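Local coordinates for ThermoDBP-single stranded DNA binding protein (Thermoproteus tenax, PDB 3TEK), which binds single-stranded DNA and probably takes the place of the canonical single-stranded DNA-binding protein in the Thermoproteales, at residues Phe85-Thr88 with Ser89-Phe93; Asp71-Asn74 with Ile75-Ile79. All blocks are in the same frame, centred on the assembly; numbering follows the deposited sequence.

Interaction 1 of 2, residues Phe85-Thr88 with Ser89-Phe93; sequences FRET and SRELF
The carboxylates of E87 and E91, four residues apart on one helix, meet with their planes 72° apart, so that neither lies flat on the other. E87 OE2 and E91 OE2 approach to 2.6 Å, and E87 OE2 also lies against the aliphatic part of its partner, 3.3 Å from E91 CG. Two oxygens this close suggest that one of the acids holds a proton. E87 leaves the backbone with CG anti to N (chi1 168°) and then bends at chi2, which turns its acid group along the helix towards the extended chain of E91.

Apart from this pair, S89 is tied back into the turn before it. S89 OG donates to R86 O at 2.8 Å, coming from above the carbonyl plane. R90 N reaches the same oxygen at 3.0 Å from the same face, so R86 O takes two bonds. T88 OG1 is bonded to K84 O and to L131 N.

The ring of F85 turns to another partner, meeting F57 with planes at about 55°. Acids on one side and S89, L92 and the phenylalanines F85 and F93 packed on helix 52-68 and strand 131-142 mark an amphipathic helix, in which S89 makes the serine-to-carbonyl bond common within helices.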
ATOM      1  N   PHE A  85       9.333  -3.459 -10.002  1.00 40.50           N
ATOM      2  CA  PHE A  85       8.202  -3.614  -9.063  1.00 42.46           C
ATOM      3  C   PHE A  85       8.654  -4.020  -7.682  1.00 43.13           C
ATOM      4  O   PHE A  85       8.174  -3.468  -6.695  1.00 42.72           O
ATOM      5  CB  PHE A  85       7.199  -4.617  -9.562  1.00 42.49           C
ATOM      6  CG  PHE A  85       5.958  -4.739  -8.705  1.00 41.99           C
ATOM      7  CD1 PHE A  85       5.017  -3.725  -8.672  1.00 42.01           C
ATOM      8  CD2 PHE A  85       5.723  -5.886  -7.975  1.00 42.88           C
ATOM      9  CE1 PHE A  85       3.851  -3.842  -7.892  1.00 43.36           C
ATOM     10  CE2 PHE A  85       4.550  -6.026  -7.196  1.00 43.96           C
ATOM     11  CZ  PHE A  85       3.619  -5.010  -7.160  1.00 43.46           C
ATOM     12  N   ARG A  86       9.586  -4.967  -7.605  1.00 44.42           N
ATOM     13  CA  ARG A  86      10.044  -5.444  -6.294  1.00 45.38           C
ATOM     14  C   ARG A  86      10.766  -4.318  -5.561  1.00 43.45           C
ATOM     15  O   ARG A  86      10.538  -4.087  -4.366  1.00 40.80           O
ATOM     16  CB  ARG A  86      10.966  -6.672  -6.410  1.00 50.21           C
ATOM     17  CG  ARG A  86      10.332  -7.952  -6.945  1.00 55.10           C
ATOM     18  CD  ARG A  86       9.423  -8.621  -5.912  1.00 63.81           C
ATOM     19  NE  ARG A  86       8.621  -9.699  -6.523  1.00 70.62           N
ATOM     20  CZ  ARG A  86       8.802 -11.014  -6.356  1.00 75.47           C
ATOM     21  NH1 ARG A  86       9.771 -11.494  -5.563  1.00 81.33           N
ATOM     22  NH2 ARG A  86       7.993 -11.858  -6.988  1.00 76.37           N
ATOM     23  N   GLU A  87      11.643  -3.613  -6.277  1.00 41.91           N
ATOM     24  CA  GLU A  87      12.388  -2.496  -5.673  1.00 42.23           C
ATOM     25  C   GLU A  87      11.473  -1.345  -5.208  1.00 41.77           C
ATOM     26  O   GLU A  87      11.633  -0.824  -4.109  1.00 42.82           O
ATOM     27  CB  GLU A  87      13.417  -1.944  -6.652  1.00 42.58           C
ATOM     28  CG  GLU A  87      14.034  -0.616  -6.216  1.00 43.58           C
ATOM     29  CD  GLU A  87      14.719  -0.737  -4.868  1.00 46.21           C
ATOM     30  OE1 GLU A  87      15.036  -1.894  -4.483  1.00 47.18           O
ATOM     31  OE2 GLU A  87      14.933   0.304  -4.180  1.00 46.37           O
ATOM     32  N   THR A  88      10.543  -0.933  -6.052  1.00 39.97           N
ATOM     33  CA  THR A  88       9.666   0.187  -5.716  1.00 39.78           C
ATOM     34  C   THR A  88       8.616  -0.196  -4.663  1.00 41.31           C
ATOM     35  O   THR A  88       8.226   0.642  -3.876  1.00 41.16           O
ATOM     36  CB  THR A  88       9.035   0.876  -6.961  1.00 39.29           C
ATOM     37  OG1 THR A  88       8.174  -0.029  -7.693  1.00 38.32           O
ATOM     38  CG2 THR A  88      10.128   1.485  -7.866  1.00 38.55           C
ATOM     39  N   SER A  89       8.209  -1.476  -4.612  1.00 42.49           N
ATOM     40  CA  SER A  89       7.389  -1.937  -3.502  1.00 44.51           C
ATOM     41  C   SER A  89       8.172  -1.891  -2.175  1.00 44.10           C
ATOM     42  O   SER A  89       7.635  -1.484  -1.135  1.00 44.62           O
ATOM     43  CB  SER A  89       6.789  -3.323  -3.807  1.00 46.70           C
ATOM     44  OG  SER A  89       7.807  -4.294  -3.727  1.00 53.96           O
ATOM     45  N   ARG A  90       9.457  -2.226  -2.210  1.00 42.87           N
ATOM     46  CA  ARG A  90      10.296  -2.069  -1.019  1.00 45.22           C
ATOM     47  C   ARG A  90      10.476  -0.620  -0.607  1.00 44.95           C
ATOM     48  O   ARG A  90      10.570  -0.345   0.574  1.00 45.48           O
ATOM     49  CB  ARG A  90      11.677  -2.702  -1.207  1.00 46.74           C
ATOM     50  CG  ARG A  90      11.652  -4.198  -1.055  1.00 48.45           C
ATOM     51  CD  ARG A  90      11.666  -4.509   0.515  1.00 49.77           C
ATOM     52  NE  ARG A  90      11.456  -5.915   0.868  1.00 50.38           N
ATOM     53  CZ  ARG A  90      11.416  -6.387   2.119  1.00 53.27           C
ATOM     54  NH1 ARG A  90      11.574  -5.586   3.176  1.00 51.83           N
ATOM     55  NH2 ARG A  90      11.219  -7.680   2.320  1.00 54.66           N
ATOM     56  N   GLU A  91      10.551   0.285  -1.589  1.00 47.37           N
ATOM     57  CA  GLU A  91      10.744   1.711  -1.309  1.00 47.96           C
ATOM     58  C   GLU A  91       9.490   2.284  -0.678  1.00 46.74           C
ATOM     59  O   GLU A  91       9.567   3.113   0.212  1.00 45.79           O
ATOM     60  CB  GLU A  91      11.114   2.480  -2.595  1.00 49.78           C
ATOM     61  CG  GLU A  91      12.569   2.260  -3.036  1.00 50.95           C
ATOM     62  CD  GLU A  91      12.885   2.858  -4.390  1.00 54.01           C
ATOM     63  OE1 GLU A  91      12.085   3.672  -4.860  1.00 55.69           O
ATOM     64  OE2 GLU A  91      13.944   2.532  -4.996  1.00 57.61           O
ATOM     65  N   LEU A  92       8.329   1.820  -1.144  1.00 46.05           N
ATOM     66  CA  LEU A  92       7.048   2.144  -0.513  1.00 46.08           C
ATOM     67  C   LEU A  92       6.951   1.658   0.940  1.00 44.49           C
ATOM     68  O   LEU A  92       6.473   2.387   1.823  1.00 42.53           O
ATOM     69  CB  LEU A  92       5.900   1.537  -1.326  1.00 47.14           C
ATOM     70  CG  LEU A  92       4.501   1.754  -0.781  1.00 48.89           C
ATOM     71  CD1 LEU A  92       4.209   3.245  -0.549  1.00 49.58           C
ATOM     72  CD2 LEU A  92       3.482   1.083  -1.764  1.00 48.26           C
ATOM     73  N   PHE A  93       7.373   0.420   1.167  1.00 43.23           N
ATOM     74  CA  PHE A  93       7.315  -0.182   2.490  1.00 43.19           C
ATOM     75  C   PHE A  93       8.192   0.613   3.467  1.00 44.97           C
ATOM     76  O   PHE A  93       7.758   0.968   4.564  1.00 42.53           O
ATOM     77  CB  PHE A  93       7.772  -1.637   2.402  1.00 43.74           C
ATOM     78  CG  PHE A  93       7.968  -2.318   3.745  1.00 46.01           C
ATOM     79  CD1 PHE A  93       6.886  -2.803   4.466  1.00 47.27           C
ATOM     80  CD2 PHE A  93       9.253  -2.526   4.252  1.00 47.64           C
ATOM     81  CE1 PHE A  93       7.077  -3.483   5.704  1.00 48.31           C
ATOM     82  CE2 PHE A  93       9.449  -3.200   5.464  1.00 48.73           C
ATOM     83  CZ  PHE A  93       8.356  -3.670   6.182  1.00 49.38           C
TER

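Interaction 2 of 2, residues Asp71-Asn74 with Ile75-Ile79; sequences DGEN and IFNRI
I75 N bonds D71 O at 3.1 Å, the first of four successive i to i+4 backbone bonds, continued by F76 N to G72 O, N77 N to E73 O and R78 N to N74 O, as an alpha helix requires. In this turn the side chain of I75 rests on the carbonyl oxygen that accepts its backbone N-H: its CG1, which a chi1 of -58° sets beside the backbone N, lies 3.4 Å from D71 O.

E73 meets two residues of the following turn. Its acid group runs alongside F76, pointing the same way, with carboxylate and ring planes 46° apart and E73 OE2 4.1 Å from F76 CD2. Towards N77 the relation is different, since carboxylate and amide stand almost perpendicular. E73 OE2 and N77 OD1, two acceptor oxygens, stay 3.9 Å apart, and N77 ND2 is badly angled for E73 O. The firm partner of the acid is instead R65, whose NE forms a salt bridge with E73 OE1.

Within the same turn, D71 and N74 join their side chains: N74 ND2 donates to D71 OD2 at 2.6 Å. The bond is fairly straight and keeps to the plane of the amide, yet arrives from above the carboxylate plane. R78 has the methyl carbon I79 CG2 over one guanidinium face, 3.6 Å above it, off centre towards the rim.

Around this short helix, I75 packs on L64 and F68 and F76 on A61 and L64, all from helix 52-68. R78 NH2 and NH1 bond the carbonyls of P126 and D127, linking the helix to the loop between strands 116-124 and 131-142.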
ATOM      1  N   ASP A  71      -6.773 -10.026 -18.826  1.00 58.41           N
ATOM      2  CA  ASP A  71      -5.354  -9.789 -19.185  1.00 57.36           C
ATOM      3  C   ASP A  71      -4.613  -8.993 -18.088  1.00 52.87           C
ATOM      4  O   ASP A  71      -3.398  -8.971 -18.059  1.00 50.96           O
ATOM      5  CB  ASP A  71      -5.174  -9.097 -20.555  1.00 62.80           C
ATOM      6  CG  ASP A  71      -3.749  -9.320 -21.158  1.00 67.25           C
ATOM      7  OD1 ASP A  71      -3.007  -8.338 -21.395  1.00 64.30           O
ATOM      8  OD2 ASP A  71      -3.351 -10.487 -21.372  1.00 69.19           O
ATOM      9  N   GLY A  72      -5.354  -8.343 -17.203  1.00 50.39           N
ATOM     10  CA  GLY A  72      -4.791  -7.749 -16.005  1.00 50.60           C
ATOM     11  C   GLY A  72      -3.946  -8.730 -15.223  1.00 50.24           C
ATOM     12  O   GLY A  72      -2.883  -8.370 -14.724  1.00 49.31           O
ATOM     13  N   GLU A  73      -4.390  -9.990 -15.148  1.00 51.03           N
ATOM     14  CA  GLU A  73      -3.600 -11.019 -14.485  1.00 52.87           C
ATOM     15  C   GLU A  73      -2.259 -11.319 -15.205  1.00 50.99           C
ATOM     16  O   GLU A  73      -1.262 -11.589 -14.558  1.00 48.79           O
ATOM     17  CB  GLU A  73      -4.440 -12.294 -14.279  1.00 58.92           C
ATOM     18  CG  GLU A  73      -3.846 -13.298 -13.261  1.00 65.10           C
ATOM     19  CD  GLU A  73      -3.674 -12.739 -11.826  1.00 68.84           C
ATOM     20  OE1 GLU A  73      -4.296 -11.709 -11.473  1.00 69.61           O
ATOM     21  OE2 GLU A  73      -2.904 -13.346 -11.044  1.00 76.92           O
ATOM     22  N   ASN A  74      -2.235 -11.251 -16.535  1.00 50.63           N
ATOM     23  CA  ASN A  74      -0.979 -11.395 -17.292  1.00 50.57           C
ATOM     24  C   ASN A  74      -0.004 -10.255 -17.013  1.00 46.04           C
ATOM     25  O   ASN A  74       1.191 -10.470 -16.933  1.00 44.90           O
ATOM     26  CB  ASN A  74      -1.264 -11.474 -18.786  1.00 52.69           C
ATOM     27  CG  ASN A  74      -1.986 -12.743 -19.153  1.00 56.90           C
ATOM     28  OD1 ASN A  74      -1.636 -13.811 -18.685  1.00 60.41           O
ATOM     29  ND2 ASN A  74      -2.987 -12.636 -19.987  1.00 61.95           N
ATOM     30  N   ILE A  75      -0.543  -9.043 -16.892  1.00 44.31           N
ATOM     31  CA  ILE A  75       0.264  -7.861 -16.625  1.00 42.14           C
ATOM     32  C   ILE A  75       0.879  -8.085 -15.265  1.00 42.49           C
ATOM     33  O   ILE A  75       2.084  -7.960 -15.097  1.00 42.85           O
ATOM     34  CB  ILE A  75      -0.560  -6.556 -16.610  1.00 42.24           C
ATOM     35  CG1 ILE A  75      -1.304  -6.341 -17.945  1.00 42.91           C
ATOM     36  CG2 ILE A  75       0.353  -5.359 -16.354  1.00 41.11           C
ATOM     37  CD1 ILE A  75      -2.218  -5.083 -17.995  1.00 42.63           C
ATOM     38  N   PHE A  76       0.044  -8.449 -14.305  1.00 41.89           N
ATOM     39  CA  PHE A  76       0.513  -8.662 -12.941  1.00 43.92           C
ATOM     40  C   PHE A  76       1.602  -9.729 -12.835  1.00 45.33           C
ATOM     41  O   PHE A  76       2.617  -9.531 -12.149  1.00 44.42           O
ATOM     42  CB  PHE A  76      -0.627  -9.024 -12.000  1.00 44.65           C
ATOM     43  CG  PHE A  76      -0.183  -9.180 -10.577  1.00 43.44           C
ATOM     44  CD1 PHE A  76       0.297  -8.089  -9.866  1.00 42.80           C
ATOM     45  CD2 PHE A  76      -0.227 -10.418  -9.957  1.00 45.94           C
ATOM     46  CE1 PHE A  76       0.738  -8.229  -8.571  1.00 44.74           C
ATOM     47  CE2 PHE A  76       0.190 -10.574  -8.656  1.00 45.93           C
ATOM     48  CZ  PHE A  76       0.679  -9.474  -7.953  1.00 45.66           C
ATOM     49  N   ASN A  77       1.368 -10.856 -13.499  1.00 46.86           N
ATOM     50  CA  ASN A  77       2.337 -11.958 -13.493  1.00 47.17           C
ATOM     51  C   ASN A  77       3.684 -11.563 -14.076  1.00 45.88           C
ATOM     52  O   ASN A  77       4.713 -11.977 -13.572  1.00 45.03           O
ATOM     53  CB  ASN A  77       1.763 -13.199 -14.199  1.00 48.70           C
ATOM     54  CG  ASN A  77       0.789 -13.956 -13.323  1.00 51.20           C
ATOM     55  OD1 ASN A  77       0.836 -13.840 -12.098  1.00 53.39           O
ATOM     56  ND2 ASN A  77      -0.112 -14.723 -13.943  1.00 51.75           N
ATOM     57  N   ARG A  78       3.672 -10.730 -15.114  1.00 45.35           N
ATOM     58  CA  ARG A  78       4.911 -10.189 -15.635  1.00 44.57           C
ATOM     59  C   ARG A  78       5.623  -9.270 -14.628  1.00 44.88           C
ATOM     60  O   ARG A  78       6.804  -9.451 -14.350  1.00 45.00           O
ATOM     61  CB  ARG A  78       4.664  -9.412 -16.906  1.00 45.46           C
ATOM     62  CG  ARG A  78       5.915  -8.732 -17.424  1.00 45.06           C
ATOM     63  CD  ARG A  78       5.690  -8.232 -18.811  1.00 45.85           C
ATOM     64  NE  ARG A  78       4.602  -7.268 -18.855  1.00 45.23           N
ATOM     65  CZ  ARG A  78       4.701  -5.979 -18.516  1.00 45.33           C
ATOM     66  NH1 ARG A  78       5.851  -5.464 -18.066  1.00 45.29           N
ATOM     67  NH2 ARG A  78       3.631  -5.194 -18.611  1.00 45.46           N
ATOM     68  N   ILE A  79       4.921  -8.274 -14.101  1.00 43.34           N
ATOM     69  CA  ILE A  79       5.594  -7.263 -13.300  1.00 44.18           C
ATOM     70  C   ILE A  79       5.951  -7.737 -11.911  1.00 45.45           C
ATOM     71  O   ILE A  79       6.920  -7.232 -11.306  1.00 43.95           O
ATOM     72  CB  ILE A  79       4.791  -5.938 -13.208  1.00 43.67           C
ATOM     73  CG1 ILE A  79       3.513  -6.102 -12.400  1.00 41.31           C
ATOM     74  CG2 ILE A  79       4.469  -5.430 -14.572  1.00 42.13           C
ATOM     75  CD1 ILE A  79       2.855  -4.774 -12.083  1.00 41.70           C
TER

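Overall arrangement
From the N terminus, the chain passes helix 52-68 before interaction 2 spans the short helix 71-79; interaction 1 then occupies an early part of helix 83-108. Each is local and closes nothing longer than helical turns, so the two run in series, neither nested nor crossed. Their centres are about 17 Å apart, yet they touch where the helices succeed one another: F85 CB lies 3.2 Å from I79 O, and S82 OG bonds both I79 O and F85 N. Both helices lean on helix 52-68, at L64 for interaction 2 and at L56 for interaction 1, which also reaches strand 131-142 through L131 and W133, tying helix 83-108 to the antiparallel sheet.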